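Local atomic coordinates of stage 0 sporulation protein A homolog (Desulfitobacterium hafniense, PDB entry 3MJQ), a protein that may regulate sporulation genes in response to nutritional stress and probably has diguanylate cyclase activity, and is represented here by its PAS domain. Residues A[4-9]-A[24-29]; A[10-15]-A[99-104]; A[18-23]-A[41-46]; A[69-74]-A[85-90]. The protein carries 1 engineered substitution. One frame throughout, in Å; residues are numbered along the deposited sequence.

How the interactions relate
From the N terminus, the loop 4-9 reaches forward to 24-29 (interaction 1), closing a loop around the first two strands. Strand 11-16 follows and pairs with 99-104 near the far end of the chain (interaction 2), the longest closure of the four. Interaction 1 crosses interactions 2 and 3, since their segments alternate along the sequence. Between the two strands of interaction 2 lie interaction 3, which ties 18-23 to the start of helix 44-48, and then interaction 4, the hairpin of strands 70-76 and 82-93. Interactions 2 and 4 share adjoining strands of the PAS sheet, while interactions 3 and 4 sit on opposite sides of the chain's centre.

Interaction 1: residues A[4-9]-A[24-29]; sequences FLETIE and ANTAVP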
loop_
_atom_site.group_PDB
_atom_site.type_symbol
_atom_site.label_atom_id
_atom_site.label_comp_id
_atom_site.label_asym_id
_atom_site.label_seq_id
_atom_site.Cartn_x
_atom_site.Cartn_y
_atom_site.Cartn_z
ATOM N N PHE A 4 8.978 0.305 8.668
ATOM C CA PHE A 4 7.639 -0.245 8.756
ATOM C C PHE A 4 7.386 -1.244 7.624
ATOM O O PHE A 4 7.271 -2.433 7.880
ATOM C CB PHE A 4 6.607 0.880 8.674
ATOM C CG PHE A 4 5.188 0.394 8.712
ATOM C CD1 PHE A 4 4.672 -0.200 9.857
ATOM C CD2 PHE A 4 4.374 0.507 7.595
ATOM C CE1 PHE A 4 3.357 -0.685 9.890
ATOM C CE2 PHE A 4 3.057 0.028 7.608
ATOM C CZ PHE A 4 2.545 -0.571 8.758
ATOM N N LEU A 5 7.275 -0.743 6.387
ATOM C CA LEU A 5 7.054 -1.541 5.165
ATOM C C LEU A 5 7.767 -2.894 5.188
ATOM O O LEU A 5 7.230 -3.895 4.734
ATOM C CB LEU A 5 7.526 -0.742 3.954
ATOM C CG LEU A 5 6.852 0.630 3.900
ATOM C CD1 LEU A 5 7.321 1.360 2.659
ATOM C CD2 LEU A 5 5.328 0.471 3.941
ATOM N N GLU A 6 8.998 -2.897 5.678
ATOM C CA GLU A 6 9.819 -4.103 5.828
ATOM C C GLU A 6 9.001 -5.212 6.522
ATOM O O GLU A 6 9.230 -6.407 6.320
ATOM C CB GLU A 6 11.045 -3.771 6.682
ATOM C CG GLU A 6 12.145 -4.821 6.569
ATOM C CD GLU A 6 12.753 -4.910 5.150
ATOM O OE1 GLU A 6 12.872 -3.775 4.561
ATOM O OE2 GLU A 6 13.106 -6.071 4.718
ATOM N N THR A 7 8.047 -4.799 7.351
ATOM C CA THR A 7 7.190 -5.723 8.101
ATOM C C THR A 7 5.916 -6.241 7.412
ATOM O O THR A 7 5.082 -6.886 8.037
ATOM C CB THR A 7 6.805 -5.101 9.448
ATOM O OG1 THR A 7 5.946 -3.974 9.231
ATOM C CG2 THR A 7 8.059 -4.668 10.178
ATOM N N ILE A 8 5.779 -5.996 6.121
ATOM C CA ILE A 8 4.613 -6.476 5.391
ATOM C C ILE A 8 5.052 -7.654 4.524
ATOM O O ILE A 8 6.089 -7.593 3.867
ATOM C CB ILE A 8 4.033 -5.343 4.560
ATOM C CG1 ILE A 8 3.576 -4.231 5.515
ATOM C CG2 ILE A 8 2.915 -5.858 3.681
ATOM C CD1 ILE A 8 2.951 -3.036 4.866
ATOM N N GLU A 9 4.290 -8.744 4.560
ATOM C CA GLU A 9 4.657 -9.932 3.800
ATOM C C GLU A 9 4.621 -9.718 2.284
ATOM O O GLU A 9 5.332 -10.387 1.525
ATOM C CB GLU A 9 3.753 -11.118 4.179
ATOM C CG GLU A 9 3.672 -11.458 5.686
ATOM C CD GLU A 9 5.023 -11.747 6.356
ATOM O OE1 GLU A 9 5.827 -10.805 6.530
ATOM O OE2 GLU A 9 5.279 -12.921 6.722
ATOM N N ALA A 24 12.926 -1.513 -1.988
ATOM C CA ALA A 24 12.380 -2.864 -1.995
ATOM C C ALA A 24 12.514 -3.419 -0.597
ATOM O O ALA A 24 13.400 -3.010 0.139
ATOM C CB ALA A 24 13.132 -3.735 -2.970
ATOM N N ASN A 25 11.641 -4.351 -0.233
ATOM C CA ASN A 25 11.675 -4.939 1.095
ATOM C C ASN A 25 12.098 -6.393 1.084
ATOM O O ASN A 25 12.079 -7.055 0.051
ATOM C CB ASN A 25 10.310 -4.798 1.780
ATOM C CG ASN A 25 9.185 -5.512 1.027
ATOM O OD1 ASN A 25 9.407 -6.123 -0.013
ATOM N ND2 ASN A 25 7.973 -5.431 1.557
ATOM N N THR A 26 12.477 -6.879 2.257
ATOM C CA THR A 26 12.944 -8.259 2.425
ATOM C C THR A 26 12.110 -9.257 1.599
ATOM O O THR A 26 12.625 -10.271 1.100
ATOM C CB THR A 26 12.843 -8.673 3.915
ATOM O OG1 THR A 26 13.485 -9.929 4.150
ATOM C CG2 THR A 26 11.356 -8.745 4.310
ATOM N N ALA A 27 10.825 -8.953 1.475
ATOM C CA ALA A 27 9.869 -9.777 0.769
ATOM C C ALA A 27 10.279 -10.054 -0.667
ATOM O O ALA A 27 10.084 -11.163 -1.169
ATOM C CB ALA A 27 8.509 -9.099 0.813
ATOM N N VAL A 28 10.836 -9.044 -1.328
ATOM C CA VAL A 28 11.247 -9.195 -2.709
ATOM C C VAL A 28 12.401 -10.190 -2.822
ATOM O O VAL A 28 12.280 -11.218 -3.491
ATOM C CB VAL A 28 11.641 -7.839 -3.300
ATOM C CG1 VAL A 28 11.778 -7.949 -4.786
ATOM C CG2 VAL A 28 10.588 -6.818 -2.968
ATOM N N PRO A 29 13.538 -9.906 -2.168
ATOM C CA PRO A 29 14.652 -10.854 -2.257
ATOM C C PRO A 29 14.167 -12.252 -1.934
ATOM O O PRO A 29 14.365 -13.199 -2.689
ATOM C CB PRO A 29 15.620 -10.334 -1.208
ATOM C CG PRO A 29 15.431 -8.859 -1.319
ATOM C CD PRO A 29 13.933 -8.717 -1.387
#
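The flat groups here are the carboxylate of Glu-6 and the side-chain amide of Asn-25. The carboxylate is directed at the backbone of 24-29, with OE1 3.8 Å from Asn-25 CA and OE2 toward the N-H of Thr-26. The Asn-25 amide, in turn, points its nitrogen into the turn made by 4-9, where ND2 is 3.6 Å from Leu-5 O and 3.7 Å from Ile-8 O. Its stronger polar partners lie at the start of the following strand: ND2 donates to Asp-10 O just before it, and OD1 accepts from Ile-12 N within it, so both ends of the amide are held.

The bond across the contact runs from Thr-26 N to Glu-6 OE2, 2.7 Å long and bent to 143° at the hydrogen, although the modelled place of OE2 is doubtful. Glu-6 has CG anti to its backbone N (chi1 -164°) and a bend at chi2, and its side chain crosses that of Thr-26 at about a right angle. Thr-26 CG2 lies 3.7 Å from Glu-6 O. Farther along, Ala-27 CB rests 3.5 Å from Glu-9 O. Away from this junction, Phe-4 meets the ring of Phe-101 of the second subunit, and Thr-7 OG1 bonds to Lys-93 N of that subunit.

Chemically, the contact joins the N-terminal loop of the PAS domain to the chain leading into helix 27-32 mainly through polar groups. The firmer element is the Asn-25 amide, fixed at both ends; any electrostatic gain from the Glu-6 carboxylate near the Thr-26 N-H is only possible, given the doubt about OE2.

Interaction 2: residues A[10-15]-A[99-104]; sequences DMILII and CLFAII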
loop_
_atom_site.group_PDB
_atom_site.type_symbol
_atom_site.label_atom_id
_atom_site.label_comp_id
_atom_site.label_asym_id
_atom_site.label_seq_id
_atom_site.Cartn_x
_atom_site.Cartn_y
_atom_site.Cartn_z
ATOM N N ASP A 10 3.789 -8.788 1.837
ATOM C CA ASP A 10 3.699 -8.503 0.415
ATOM C C ASP A 10 4.897 -7.698 -0.069
ATOM O O ASP A 10 5.446 -6.870 0.657
ATOM C CB ASP A 10 2.417 -7.736 0.111
ATOM C CG ASP A 10 1.196 -8.632 0.065
ATOM O OD1 ASP A 10 1.226 -9.726 0.669
ATOM O OD2 ASP A 10 0.196 -8.231 -0.570
HETATM N N MSE A 11 5.282 -7.941 -1.318
HETATM C CA MSE A 11 6.414 -7.267 -1.934
HETATM C C MSE A 11 6.103 -5.795 -2.231
HETATM O O MSE A 11 5.088 -5.455 -2.851
HETATM C CB MSE A 11 6.823 -7.993 -3.221
HETATM C CG MSE A 11 7.283 -9.431 -3.046
HETATM SE SE MSE A 11 7.508 -10.337 -4.756
HETATM C CE MSE A 11 5.633 -10.811 -5.085
ATOM N N ILE A 12 6.988 -4.925 -1.761
ATOM C CA ILE A 12 6.819 -3.509 -1.957
ATOM C C ILE A 12 8.065 -2.987 -2.595
ATOM O O ILE A 12 9.167 -3.249 -2.129
ATOM C CB ILE A 12 6.620 -2.750 -0.637
ATOM C CG1 ILE A 12 5.242 -3.054 -0.051
ATOM C CG2 ILE A 12 6.774 -1.249 -0.880
ATOM C CD1 ILE A 12 5.033 -2.461 1.321
ATOM N N LEU A 13 7.868 -2.239 -3.670
ATOM C CA LEU A 13 8.955 -1.639 -4.414
ATOM C C LEU A 13 8.559 -0.206 -4.692
ATOM O O LEU A 13 7.373 0.121 -4.744
ATOM C CB LEU A 13 9.147 -2.342 -5.763
ATOM C CG LEU A 13 9.394 -3.851 -5.838
ATOM C CD1 LEU A 13 9.351 -4.289 -7.297
ATOM C CD2 LEU A 13 10.751 -4.213 -5.224
ATOM N N ILE A 14 9.559 0.645 -4.841
ATOM C CA ILE A 14 9.316 2.025 -5.205
ATOM C C ILE A 14 10.182 2.108 -6.456
ATOM O O ILE A 14 11.372 1.827 -6.400
ATOM C CB ILE A 14 9.806 3.023 -4.124
ATOM C CG1 ILE A 14 8.772 3.168 -3.010
ATOM C CG2 ILE A 14 9.976 4.395 -4.729
ATOM C CD1 ILE A 14 8.809 2.100 -1.988
ATOM N N ILE A 15 9.596 2.449 -7.596
ATOM C CA ILE A 15 10.381 2.506 -8.822
ATOM C C ILE A 15 10.193 3.837 -9.530
ATOM O O ILE A 15 9.079 4.360 -9.595
ATOM C CB ILE A 15 10.012 1.318 -9.759
ATOM C CG1 ILE A 15 8.609 1.489 -10.331
ATOM C CG2 ILE A 15 10.011 0.014 -8.961
ATOM C CD1 ILE A 15 8.586 2.113 -11.686
ATOM N N CYS A 99 7.549 8.918 -9.183
ATOM C CA CYS A 99 7.862 7.494 -9.146
ATOM C C CYS A 99 6.613 6.682 -8.807
ATOM O O CYS A 99 5.558 7.243 -8.514
ATOM C CB CYS A 99 8.961 7.218 -8.121
ATOM S SG CYS A 99 8.376 7.055 -6.438
ATOM N N LEU A 100 6.732 5.361 -8.848
ATOM C CA LEU A 100 5.595 4.504 -8.544
ATOM C C LEU A 100 5.791 3.726 -7.252
ATOM O O LEU A 100 6.876 3.218 -6.980
ATOM C CB LEU A 100 5.344 3.535 -9.700
ATOM C CG LEU A 100 4.183 3.820 -10.663
ATOM C CD1 LEU A 100 3.891 5.293 -10.724
ATOM C CD2 LEU A 100 4.524 3.292 -12.044
ATOM N N PHE A 101 4.734 3.667 -6.446
ATOM C CA PHE A 101 4.755 2.930 -5.186
ATOM C C PHE A 101 3.940 1.671 -5.438
ATOM O O PHE A 101 2.749 1.738 -5.717
ATOM C CB PHE A 101 4.120 3.741 -4.063
ATOM C CG PHE A 101 3.981 2.982 -2.780
ATOM C CD1 PHE A 101 5.089 2.375 -2.199
ATOM C CD2 PHE A 101 2.751 2.875 -2.146
ATOM C CE1 PHE A 101 4.974 1.672 -1.005
ATOM C CE2 PHE A 101 2.629 2.176 -0.952
ATOM C CZ PHE A 101 3.747 1.574 -0.382
ATOM N N ALA A 102 4.583 0.517 -5.333
ATOM C CA ALA A 102 3.892 -0.722 -5.621
ATOM C C ALA A 102 3.900 -1.766 -4.523
ATOM O O ALA A 102 4.937 -2.060 -3.912
ATOM C CB ALA A 102 4.465 -1.331 -6.890
ATOM N N ILE A 103 2.719 -2.329 -4.296
ATOM C CA ILE A 103 2.544 -3.388 -3.322
ATOM C C ILE A 103 2.062 -4.553 -4.188
ATOM O O ILE A 103 1.029 -4.469 -4.863
ATOM C CB ILE A 103 1.510 -2.995 -2.242
ATOM C CG1 ILE A 103 1.867 -1.595 -1.694
ATOM C CG2 ILE A 103 1.495 -4.052 -1.119
ATOM C CD1 ILE A 103 0.983 -1.087 -0.560
ATOM N N ILE A 104 2.846 -5.627 -4.179
ATOM C CA ILE A 104 2.568 -6.793 -4.993
ATOM C C ILE A 104 2.173 -8.061 -4.251
ATOM O O ILE A 104 2.895 -8.516 -3.360
ATOM C CB ILE A 104 3.783 -7.084 -5.847
ATOM C CG1 ILE A 104 4.154 -5.797 -6.582
ATOM C CG2 ILE A 104 3.493 -8.216 -6.832
ATOM C CD1 ILE A 104 5.549 -5.795 -7.116
#
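Ile-12 pairs with Ile-103 and Ile-14 with Phe-101 across two neighbouring antiparallel strands at the middle of the five-stranded PAS sheet, whose strand order is 2-1-5-4-3. The pairing is regular between Leu-13 and Ala-102 and between Ile-15 and Leu-100, each pair joined by two backbone bonds; Leu-100 N to Ile-15 O measures 2.7 Å and is almost straight at 175°. Toward the Asp-10 end, Ile-104 N still bonds well to Met-11 O at 2.6 Å, and only the return bond from Met-11 N to Ile-104 O is weak, 3.2 Å and bent to 135°. Asp-10, partly exposed, turns OD2 to a weak hydrogen bond with Trp-90 NE1 of the second subunit.

On the face carrying Met-11, Leu-13 and Ile-15, CE of Met-11, present as selenomethionine, reaches Ile-104 CG2 at 3.8 Å after a bend at chi3 (-81°), and Leu-13 CD1 approaches Ile-104 CD1 at 4.1 Å. Helices 27-32 and 53-65 pack onto that face. On the other, Ile-12 and Ile-103 lie side by side, while Phe-4 and Ile-8 of the second subunit pack on Ile-14 and Phe-101. Ile-12 CG2 approaches the Phe-101 ring obliquely, whereas Ile-14 CD1 sits at the ring's edge, 3.7 Å from Phe-101 CD1.

Interaction 3: residues A[18-23]-A[41-46]; sequences EGRLLY and SMHILT
His-43, the N-cap of helix 44-48, lays its ring against Gly-19 in the turn that leads into strand 21-24 of the PAS sheet. Gly-19 CA makes a CH-pi contact over the ring face, 4.1 Å from the centroid, and Gly-19 O stands above the centre of that same face. With no side chain at Gly-19 the imidazole can come this close, and the backbone there has a positive phi (85°) suited to glycine. CG of His-43 lies anti to the backbone N (chi1 -175°), and the ring's ND1 accepts from Leu-45 N at 3.0 Å, the donor close to the ring plane.

A nearly straight bond (175°) from Ile-44 N to Gly-19 O, 2.8 Å long, links the two backbones directly. Beside it Leu-21 CD1 touches Ile-44 CB at 3.9 Å. In Arg-20 the bend at chi2 brings CD to 3.4 Å from Met-42 O; a face of its guanidinium turns to the Ser-41 carbonyl, an approach too doubtful in detail to interpret.

Leu-22 and Tyr-23 both face Ile-14 in a classic beta bulge. Ile-44 also packs on Leu-13 of strand 11-16 and Leu-60 of helix 53-65, placing the contact between sheet and helices.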
loop_
_atom_site.group_PDB
_atom_site.type_symbol
_atom_site.label_atom_id
_atom_site.label_comp_id
_atom_site.label_asym_id
_atom_site.label_seq_id
_atom_site.Cartn_x
_atom_site.Cartn_y
_atom_site.Cartn_z
ATOM N N GLU A 18 12.443 5.820 -14.857
ATOM C CA GLU A 18 13.328 5.008 -15.696
ATOM C C GLU A 18 13.235 3.519 -15.439
ATOM O O GLU A 18 13.920 2.729 -16.093
ATOM C CB GLU A 18 14.784 5.423 -15.505
ATOM C CG GLU A 18 15.311 6.371 -16.549
ATOM C CD GLU A 18 16.727 6.013 -16.948
ATOM O OE1 GLU A 18 17.491 5.567 -16.062
ATOM O OE2 GLU A 18 17.076 6.181 -18.138
ATOM N N GLY A 19 12.411 3.136 -14.470
ATOM C CA GLY A 19 12.248 1.728 -14.167
ATOM C C GLY A 19 13.273 1.161 -13.212
ATOM O O GLY A 19 13.429 -0.049 -13.111
ATOM N N ARG A 20 13.990 2.027 -12.511
ATOM C CA ARG A 20 14.972 1.537 -11.556
ATOM C C ARG A 20 14.332 1.364 -10.174
ATOM O O ARG A 20 13.404 2.091 -9.803
ATOM C CB ARG A 20 16.189 2.476 -11.487
ATOM C CG ARG A 20 17.151 2.364 -12.677
ATOM C CD ARG A 20 17.379 0.905 -13.081
ATOM N NE ARG A 20 18.720 0.664 -13.609
ATOM C CZ ARG A 20 19.820 0.578 -12.861
ATOM N NH1 ARG A 20 19.744 0.713 -11.541
ATOM N NH2 ARG A 20 20.997 0.348 -13.426
ATOM N N LEU A 21 14.829 0.386 -9.422
ATOM C CA LEU A 21 14.304 0.095 -8.096
ATOM C C LEU A 21 14.873 0.945 -6.971
ATOM O O LEU A 21 15.902 0.608 -6.385
ATOM C CB LEU A 21 14.509 -1.386 -7.762
ATOM C CG LEU A 21 13.393 -2.375 -8.143
ATOM C CD1 LEU A 21 13.063 -2.280 -9.629
ATOM C CD2 LEU A 21 13.831 -3.791 -7.791
ATOM N N LEU A 22 14.184 2.038 -6.665
ATOM C CA LEU A 22 14.586 2.938 -5.594
ATOM C C LEU A 22 14.510 2.240 -4.231
ATOM O O LEU A 22 15.419 2.373 -3.411
ATOM C CB LEU A 22 13.684 4.172 -5.599
ATOM C CG LEU A 22 13.933 5.239 -6.670
ATOM C CD1 LEU A 22 14.486 4.618 -7.928
ATOM C CD2 LEU A 22 12.632 5.965 -6.955
ATOM N N TYR A 23 13.430 1.491 -4.002
ATOM C CA TYR A 23 13.227 0.769 -2.743
ATOM C C TYR A 23 12.590 -0.609 -2.902
ATOM O O TYR A 23 11.797 -0.833 -3.809
ATOM C CB TYR A 23 12.342 1.580 -1.811
ATOM C CG TYR A 23 12.003 0.840 -0.548
ATOM C CD1 TYR A 23 12.908 0.766 0.499
ATOM C CD2 TYR A 23 10.782 0.192 -0.411
ATOM C CE1 TYR A 23 12.606 0.072 1.652
ATOM C CE2 TYR A 23 10.466 -0.507 0.733
ATOM C CZ TYR A 23 11.383 -0.563 1.766
ATOM O OH TYR A 23 11.071 -1.237 2.924
ATOM N N SER A 41 20.423 -2.592 -8.538
ATOM C CA SER A 41 21.000 -2.282 -9.834
ATOM C C SER A 41 20.059 -2.633 -10.976
ATOM O O SER A 41 20.005 -1.928 -11.978
ATOM C CB SER A 41 22.317 -3.033 -10.010
ATOM O OG SER A 41 23.278 -2.606 -9.061
HETATM N N MSE A 42 19.318 -3.720 -10.810
HETATM C CA MSE A 42 18.382 -4.191 -11.818
HETATM C C MSE A 42 17.359 -3.164 -12.277
HETATM O O MSE A 42 17.175 -2.120 -11.653
HETATM C CB MSE A 42 17.641 -5.411 -11.292
HETATM C CG MSE A 42 18.553 -6.462 -10.702
HETATM SE SE MSE A 42 17.759 -8.228 -10.644
HETATM C CE MSE A 42 18.845 -9.027 -9.301
ATOM N N HIS A 43 16.696 -3.484 -13.385
ATOM C CA HIS A 43 15.649 -2.649 -13.965
ATOM C C HIS A 43 14.359 -3.457 -13.780
ATOM O O HIS A 43 14.351 -4.668 -13.989
ATOM C CB HIS A 43 15.941 -2.421 -15.446
ATOM C CG HIS A 43 14.991 -1.481 -16.120
ATOM N ND1 HIS A 43 13.699 -1.829 -16.442
ATOM C CD2 HIS A 43 15.158 -0.210 -16.556
ATOM C CE1 HIS A 43 13.109 -0.814 -17.050
ATOM N NE2 HIS A 43 13.973 0.180 -17.132
ATOM N N ILE A 44 13.272 -2.803 -13.375
ATOM C CA ILE A 44 12.007 -3.506 -13.143
ATOM C C ILE A 44 11.594 -4.425 -14.284
ATOM O O ILE A 44 11.135 -5.548 -14.053
ATOM C CB ILE A 44 10.830 -2.529 -12.851
ATOM C CG1 ILE A 44 9.612 -3.322 -12.348
ATOM C CG2 ILE A 44 10.472 -1.731 -14.101
ATOM C CD1 ILE A 44 9.837 -4.051 -11.001
ATOM N N LEU A 45 11.770 -3.959 -15.513
ATOM C CA LEU A 45 11.398 -4.751 -16.682
ATOM C C LEU A 45 12.154 -6.076 -16.802
ATOM O O LEU A 45 11.702 -6.988 -17.488
ATOM C CB LEU A 45 11.566 -3.914 -17.963
ATOM C CG LEU A 45 10.368 -3.082 -18.457
ATOM C CD1 LEU A 45 9.493 -2.658 -17.305
ATOM C CD2 LEU A 45 10.867 -1.866 -19.214
ATOM N N THR A 46 13.296 -6.192 -16.134
ATOM C CA THR A 46 14.080 -7.428 -16.198
ATOM C C THR A 46 13.352 -8.537 -15.452
ATOM O O THR A 46 13.527 -9.730 -15.734
ATOM C CB THR A 46 15.471 -7.242 -15.569
ATOM O OG1 THR A 46 16.158 -6.191 -16.251
ATOM C CG2 THR A 46 16.289 -8.516 -15.688
#

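Interaction 4: residues A[69-74]-A[85-90]; sequences ESLPLS and AKARIW
Leu-73 and Leu-71 both reach for Ala-87 across the antiparallel hairpin of strands 70-76 and 82-93. Leu-73 comes diagonally, its CD1 3.6 Å from Ala-87 CB, with CG anti to the carbonyl carbon. Leu-71, directly paired with Ala-87, instead has CG between its backbone N and carbonyl carbon (chi1 74°), and its CD2 stands 4.2 Å from Ala-87 CB. The Ala-85 and Ala-87 methyls lie beside the leucines on the same face, with Leu-73 CB 4.2 Å from Ala-85 CB. Helix 53-65 lies over this face, where Ile-59 touches Leu-71 and Leu-63 touches Ile-89.

The opposite face holds Ser-70, Pro-72, Lys-86 and Arg-88. Ser-70 CB lies 4.2 Å from Arg-88 CG, and the extended Lys-86 chain passes Ser-70, its CE 4.1 Å from Ser-70 OG. Arg-88 NH1 comes near Arg-88 NH1 of the second subunit, like charges close together.

The two strands run antiparallel, 145° apart in direction. Ala-87 N to Leu-71 O and Leu-71 N to Ala-87 O join one pair, and Ile-89 N donates to Glu-69 O. Ile-89 N and both donors of the Leu-73/Ala-85 pair lie above their acceptors' carbonyl planes, Leu-73 N by 46°.

Pro-72 lacks an N-H but falls in a non-hydrogen-bonded pair with Lys-86, so it costs the ladder no bond. Chemically the hairpin is two-sided, apolar toward the helix and, apart from Pro-72, largely polar or charged on the face that includes Arg-88, where the approach of two arginines would probably be unfavourable unless screened.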
loop_
_atom_site.group_PDB
_atom_site.type_symbol
_atom_site.label_atom_id
_atom_site.label_comp_id
_atom_site.label_asym_id
_atom_site.label_seq_id
_atom_site.Cartn_x
_atom_site.Cartn_y
_atom_site.Cartn_z
ATOM N N GLU A 69 -4.325 1.437 -12.083
ATOM C CA GLU A 69 -4.072 1.441 -10.641
ATOM C C GLU A 69 -3.613 0.071 -10.146
ATOM O O GLU A 69 -3.146 -0.066 -9.010
ATOM C CB GLU A 69 -5.336 1.858 -9.877
ATOM C CG GLU A 69 -5.931 3.189 -10.324
ATOM C CD GLU A 69 -6.966 3.737 -9.353
ATOM O OE1 GLU A 69 -7.936 3.014 -9.031
ATOM O OE2 GLU A 69 -6.811 4.900 -8.919
ATOM N N SER A 70 -3.763 -0.939 -11.002
ATOM C CA SER A 70 -3.360 -2.308 -10.693
ATOM C C SER A 70 -3.264 -3.129 -11.977
ATOM O O SER A 70 -4.013 -2.904 -12.930
ATOM C CB SER A 70 -4.373 -2.980 -9.768
ATOM O OG SER A 70 -5.464 -3.500 -10.508
ATOM N N LEU A 71 -2.335 -4.078 -12.006
ATOM C CA LEU A 71 -2.185 -4.940 -13.166
ATOM C C LEU A 71 -1.595 -6.237 -12.711
ATOM O O LEU A 71 -0.851 -6.286 -11.734
ATOM C CB LEU A 71 -1.255 -4.331 -14.213
ATOM C CG LEU A 71 0.244 -4.333 -13.907
ATOM C CD1 LEU A 71 1.037 -3.894 -15.154
ATOM C CD2 LEU A 71 0.507 -3.398 -12.721
ATOM N N PRO A 72 -1.945 -7.317 -13.399
ATOM C CA PRO A 72 -1.423 -8.643 -13.060
ATOM C C PRO A 72 0.032 -8.716 -13.548
ATOM O O PRO A 72 0.437 -7.951 -14.434
ATOM C CB PRO A 72 -2.355 -9.581 -13.820
ATOM C CG PRO A 72 -2.708 -8.762 -15.038
ATOM C CD PRO A 72 -2.974 -7.400 -14.452
ATOM N N LEU A 73 0.819 -9.618 -12.979
ATOM C CA LEU A 73 2.208 -9.712 -13.377
ATOM C C LEU A 73 2.705 -11.126 -13.313
ATOM O O LEU A 73 2.056 -12.002 -12.745
ATOM C CB LEU A 73 3.092 -8.872 -12.455
ATOM C CG LEU A 73 2.978 -7.356 -12.396
ATOM C CD1 LEU A 73 3.849 -6.878 -11.276
ATOM C CD2 LEU A 73 3.413 -6.717 -13.707
ATOM N N SER A 74 3.880 -11.318 -13.898
ATOM C CA SER A 74 4.575 -12.588 -13.915
ATOM C C SER A 74 5.954 -12.169 -13.485
ATOM O O SER A 74 6.680 -11.530 -14.247
ATOM C CB SER A 74 4.626 -13.153 -15.322
ATOM O OG SER A 74 3.315 -13.398 -15.793
ATOM N N ALA A 85 1.355 -12.706 -10.189
ATOM C CA ALA A 85 1.225 -11.705 -9.155
ATOM C C ALA A 85 0.225 -10.676 -9.597
ATOM O O ALA A 85 -0.177 -10.634 -10.771
ATOM C CB ALA A 85 2.562 -11.036 -8.901
ATOM N N LYS A 86 -0.193 -9.876 -8.622
ATOM C CA LYS A 86 -1.103 -8.780 -8.846
ATOM C C LYS A 86 -0.439 -7.614 -8.132
ATOM O O LYS A 86 -0.072 -7.701 -6.955
ATOM C CB LYS A 86 -2.495 -9.049 -8.264
ATOM C CG LYS A 86 -3.478 -7.924 -8.601
ATOM C CD LYS A 86 -4.917 -8.264 -8.257
ATOM C CE LYS A 86 -5.877 -7.213 -8.830
ATOM N NZ LYS A 86 -7.315 -7.464 -8.484
ATOM N N ALA A 87 -0.252 -6.528 -8.864
ATOM C CA ALA A 87 0.390 -5.375 -8.280
ATOM C C ALA A 87 -0.539 -4.183 -8.236
ATOM O O ALA A 87 -1.218 -3.885 -9.207
ATOM C CB ALA A 87 1.632 -5.036 -9.070
ATOM N N ARG A 88 -0.587 -3.521 -7.089
ATOM C CA ARG A 88 -1.382 -2.318 -6.930
ATOM C C ARG A 88 -0.350 -1.196 -6.859
ATOM O O ARG A 88 0.669 -1.310 -6.143
ATOM C CB ARG A 88 -2.210 -2.392 -5.647
ATOM C CG ARG A 88 -3.310 -3.437 -5.753
ATOM C CD ARG A 88 -3.873 -3.885 -4.412
ATOM N NE ARG A 88 -4.539 -5.186 -4.523
ATOM C CZ ARG A 88 -5.639 -5.407 -5.238
ATOM N NH1 ARG A 88 -6.210 -4.409 -5.906
ATOM N NH2 ARG A 88 -6.154 -6.632 -5.296
ATOM N N ILE A 89 -0.591 -0.135 -7.629
ATOM C CA ILE A 89 0.336 0.984 -7.655
ATOM C C ILE A 89 -0.263 2.346 -7.313
ATOM O O ILE A 89 -1.429 2.624 -7.587
ATOM C CB ILE A 89 1.056 1.077 -9.017
ATOM C CG1 ILE A 89 0.125 1.668 -10.066
ATOM C CG2 ILE A 89 1.521 -0.313 -9.467
ATOM C CD1 ILE A 89 0.834 1.957 -11.373
ATOM N N TRP A 90 0.567 3.176 -6.685
ATOM C CA TRP A 90 0.208 4.519 -6.273
ATOM C C TRP A 90 1.311 5.436 -6.740
ATOM O O TRP A 90 2.488 5.095 -6.649
ATOM C CB TRP A 90 0.084 4.602 -4.753
ATOM C CG TRP A 90 -1.154 3.955 -4.230
ATOM C CD1 TRP A 90 -2.382 4.532 -4.081
ATOM C CD2 TRP A 90 -1.307 2.581 -3.860
ATOM N NE1 TRP A 90 -3.288 3.602 -3.647
ATOM C CE2 TRP A 90 -2.657 2.396 -3.503
ATOM C CE3 TRP A 90 -0.430 1.488 -3.799
ATOM C CZ2 TRP A 90 -3.157 1.157 -3.089
ATOM C CZ3 TRP A 90 -0.930 0.259 -3.389
ATOM C CH2 TRP A 90 -2.285 0.106 -3.041
#